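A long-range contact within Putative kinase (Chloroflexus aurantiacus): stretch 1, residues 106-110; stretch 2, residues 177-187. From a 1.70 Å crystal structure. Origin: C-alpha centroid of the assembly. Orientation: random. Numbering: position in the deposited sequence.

Stretch 1 106-110: PIQIR
Stretch 2, residues 177-187: AIVQWVRQHLQ

Residues 106-110 form part of a longer β-strand, and residues 177-187 lie in an α-helix that begins before Ala 177. The helix packs nearly antiparallel to the strand. Their N-to-C directions differ by 167°, and the axes approach to 9.8 Å. The register is set by Ile 107 and Val 182, whose CA atoms are 7.4 Å apart. The contact buries 295 Å², both sides summed. No hydrogen bond crosses it, so the two segments are held together here by apolar packing.

The strand is extended throughout, with phi from -133° to -79° and psi from 123° to 141°. The helix is regular, with phi near -60° and psi from -49° to -31°. Its i to i-4 backbone bonds run unbroken from Trp 181 N to Ala 177 O (2.9 Å) through to Gln 187 N to Arg 183 O (2.8 Å).

Pro 106 (phi -79°, psi 141°, C-gamma endo) makes no contact with the helix.

Ile 107 is the centre of the contact. It is buried, points toward the helix and has 100 Å² covered by it, the largest share of any residue. Its phi/psi is -133/129 and its rotamer is m, t. Ile 107 CG2 lies 3.6 Å from Trp 181 CZ3. The longer branch reaches further along the helix: Ile 107 CD1 is 3.6 Å from Leu 186 CD2 and 4.0 Å from His 185 CB. Ile 107 CD1 also lies 4.4 Å from Val 182 CG1. Trp 181 (t, chi2 89°) and His 185 (m, chi2 -74°) both point toward the strand, one helical turn apart. Leu 186 (m, t) starts sideways, but its end comes nearer.

Gln 108 points away, in keeping with the alternation of a strand. Its phi/psi is -126/132, with chi1 and chi2 both t and chi3 -176°. The side-chain amide is hydrogen-bonded elsewhere in the structure. Only its backbone meets the helix within 4.5 Å: Gln 108 O is 3.9 Å from Trp 181 CH2. The approach to the ring is oblique.

Ile 109 again points toward the helix, with phi/psi -120/123 and rotamer m, t. Ile 109 CD1 lies 3.6 Å from Val 182 CG2 and 4.1 Å from Ile 178 CG2. These partners are one turn apart, so CD1 touches two successive turns. Val 182 (t) and Ile 178 (m, t) both point sideways. Ile 109 CG1 is 4.2 Å from Trp 181 CZ3, so the indole meets both isoleucines. Because the segments run oppositely, moving from Ile 107 to Ile 109 shifts the contacts back toward the start of the helix.

Arg 110 (phi/psi -110/125; t, t, p, chi4 166°) is out of reach, and its guanidinium bonds elsewhere.

Val 179 (t) and Arg 183 point away from the strand. Arg 183 (m, t, p, chi4 -105°) donates from Arg 183 NH1 to Gln 180 OE1 at 3.2 Å, a bond within the helix. Gln 184 and Gln 187 are modelled only to CB.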

# COMPACT_ATOMS: atom_id res chain seq x y z
N PRO B 106 8.50 -15.62 7.92
CA PRO B 106 7.73 -16.04 6.74
C PRO B 106 6.89 -17.30 6.90
O PRO B 106 7.31 -18.26 7.57
CB PRO B 106 8.82 -16.29 5.70
CG PRO B 106 9.96 -16.81 6.51
CD PRO B 106 9.92 -16.04 7.82
N ILE B 107 5.70 -17.26 6.30
CA ILE B 107 4.82 -18.41 6.18
C ILE B 107 4.40 -18.37 4.71
O ILE B 107 3.97 -17.33 4.24
CB ILE B 107 3.59 -18.29 7.07
CG1 ILE B 107 4.00 -18.21 8.55
CG2 ILE B 107 2.66 -19.50 6.83
CD1 ILE B 107 2.85 -17.87 9.48
N GLN B 108 4.52 -19.48 4.00
CA GLN B 108 4.29 -19.47 2.56
C GLN B 108 3.26 -20.50 2.12
O GLN B 108 3.27 -21.65 2.59
CB GLN B 108 5.60 -19.67 1.79
CG GLN B 108 5.48 -19.44 0.28
CD GLN B 108 6.82 -19.44 -0.47
OE1 GLN B 108 6.85 -19.19 -1.68
NE2 GLN B 108 7.93 -19.71 0.23
N ILE B 109 2.32 -20.04 1.31
CA ILE B 109 1.31 -20.90 0.68
C ILE B 109 1.46 -20.80 -0.84
O ILE B 109 1.43 -19.69 -1.42
CB ILE B 109 -0.12 -20.54 1.08
CG1 ILE B 109 -0.26 -20.57 2.60
CG2 ILE B 109 -1.11 -21.52 0.45
CD1 ILE B 109 -1.58 -20.19 3.08
N ARG B 110 1.67 -21.95 -1.47
CA ARG B 110 1.82 -22.02 -2.90
C ARG B 110 0.59 -22.70 -3.49
O ARG B 110 0.22 -23.79 -3.08
CB ARG B 110 3.07 -22.79 -3.31
CG ARG B 110 3.09 -23.02 -4.81
CD ARG B 110 4.25 -23.82 -5.27
NE ARG B 110 4.28 -25.17 -4.70
CZ ARG B 110 5.05 -26.14 -5.16
NH1 ARG B 110 5.84 -25.92 -6.20
NH2 ARG B 110 5.03 -27.34 -4.60
N ALA B 177 -9.56 -25.06 6.85
CA ALA B 177 -8.41 -25.88 7.20
C ALA B 177 -7.13 -25.14 6.84
O ALA B 177 -6.15 -25.15 7.60
CB ALA B 177 -8.48 -27.24 6.49
N ILE B 178 -7.13 -24.47 5.69
CA ILE B 178 -5.98 -23.71 5.24
C ILE B 178 -5.74 -22.51 6.17
O ILE B 178 -4.63 -22.29 6.62
CB ILE B 178 -6.13 -23.26 3.78
CG1 ILE B 178 -6.24 -24.50 2.87
CG2 ILE B 178 -4.97 -22.39 3.37
CD1 ILE B 178 -6.80 -24.22 1.49
N VAL B 179 -6.80 -21.79 6.53
CA VAL B 179 -6.68 -20.71 7.50
C VAL B 179 -6.12 -21.23 8.83
O VAL B 179 -5.22 -20.62 9.39
CB VAL B 179 -8.02 -20.00 7.75
CG1 VAL B 179 -7.92 -19.06 8.96
CG2 VAL B 179 -8.47 -19.24 6.51
N GLN B 180 -6.64 -22.36 9.31
CA GLN B 180 -6.14 -22.95 10.58
C GLN B 180 -4.67 -23.35 10.52
O GLN B 180 -3.95 -23.20 11.52
CB GLN B 180 -6.99 -24.15 11.02
CG GLN B 180 -8.40 -23.78 11.43
CD GLN B 180 -8.42 -22.58 12.34
OE1 GLN B 180 -7.71 -22.54 13.35
NE2 GLN B 180 -9.23 -21.58 11.98
N TRP B 181 -4.24 -23.90 9.39
CA TRP B 181 -2.83 -24.21 9.16
C TRP B 181 -1.96 -22.97 9.39
O TRP B 181 -0.97 -23.03 10.13
CB TRP B 181 -2.63 -24.78 7.76
CG TRP B 181 -1.20 -25.22 7.50
CD1 TRP B 181 -0.66 -26.44 7.75
CD2 TRP B 181 -0.16 -24.42 6.95
NE1 TRP B 181 0.66 -26.45 7.37
CE2 TRP B 181 1.00 -25.22 6.88
CE3 TRP B 181 -0.08 -23.10 6.49
CZ2 TRP B 181 2.22 -24.74 6.38
CZ3 TRP B 181 1.11 -22.63 6.00
CH2 TRP B 181 2.25 -23.45 5.94
N VAL B 182 -2.34 -21.85 8.78
CA VAL B 182 -1.64 -20.58 9.00
C VAL B 182 -1.73 -20.14 10.47
O VAL B 182 -0.72 -19.75 11.06
CB VAL B 182 -2.17 -19.43 8.08
CG1 VAL B 182 -1.45 -18.13 8.37
CG2 VAL B 182 -2.00 -19.78 6.63
N ARG B 183 -2.91 -20.21 11.08
CA ARG B 183 -3.06 -19.81 12.49
C ARG B 183 -2.11 -20.58 13.39
O ARG B 183 -1.46 -19.99 14.25
CB ARG B 183 -4.50 -19.98 12.99
CG ARG B 183 -5.46 -19.00 12.39
CD ARG B 183 -6.84 -19.06 13.02
NE ARG B 183 -6.87 -18.42 14.33
CZ ARG B 183 -6.91 -19.05 15.51
NH1 ARG B 183 -6.91 -20.38 15.59
NH2 ARG B 183 -6.96 -18.34 16.63
N GLN B 184 -2.04 -21.90 13.20
CA GLN B 184 -1.16 -22.72 14.03
C GLN B 184 0.26 -22.19 13.91
O GLN B 184 0.93 -21.97 14.92
CB GLN B 184 -1.21 -24.19 13.61
N HIS B 185 0.70 -21.94 12.68
CA HIS B 185 2.04 -21.41 12.46
C HIS B 185 2.25 -19.98 12.97
O HIS B 185 3.35 -19.64 13.41
CB HIS B 185 2.43 -21.60 10.99
CG HIS B 185 2.71 -23.02 10.64
ND1 HIS B 185 3.86 -23.66 11.03
CD2 HIS B 185 1.97 -23.95 9.98
CE1 HIS B 185 3.83 -24.91 10.62
NE2 HIS B 185 2.70 -25.11 9.98
N LEU B 186 1.21 -19.15 12.96
CA LEU B 186 1.29 -17.81 13.56
C LEU B 186 1.42 -17.92 15.09
O LEU B 186 2.12 -17.12 15.72
CB LEU B 186 0.04 -16.97 13.26
CG LEU B 186 -0.23 -16.49 11.85
CD1 LEU B 186 -1.58 -15.82 11.79
CD2 LEU B 186 0.86 -15.54 11.39
N GLN B 187 0.71 -18.89 15.66
CA GLN B 187 0.71 -19.13 17.11
C GLN B 187 2.11 -19.44 17.63
O GLN B 187 2.52 -18.93 18.68
CB GLN B 187 -0.25 -20.28 17.46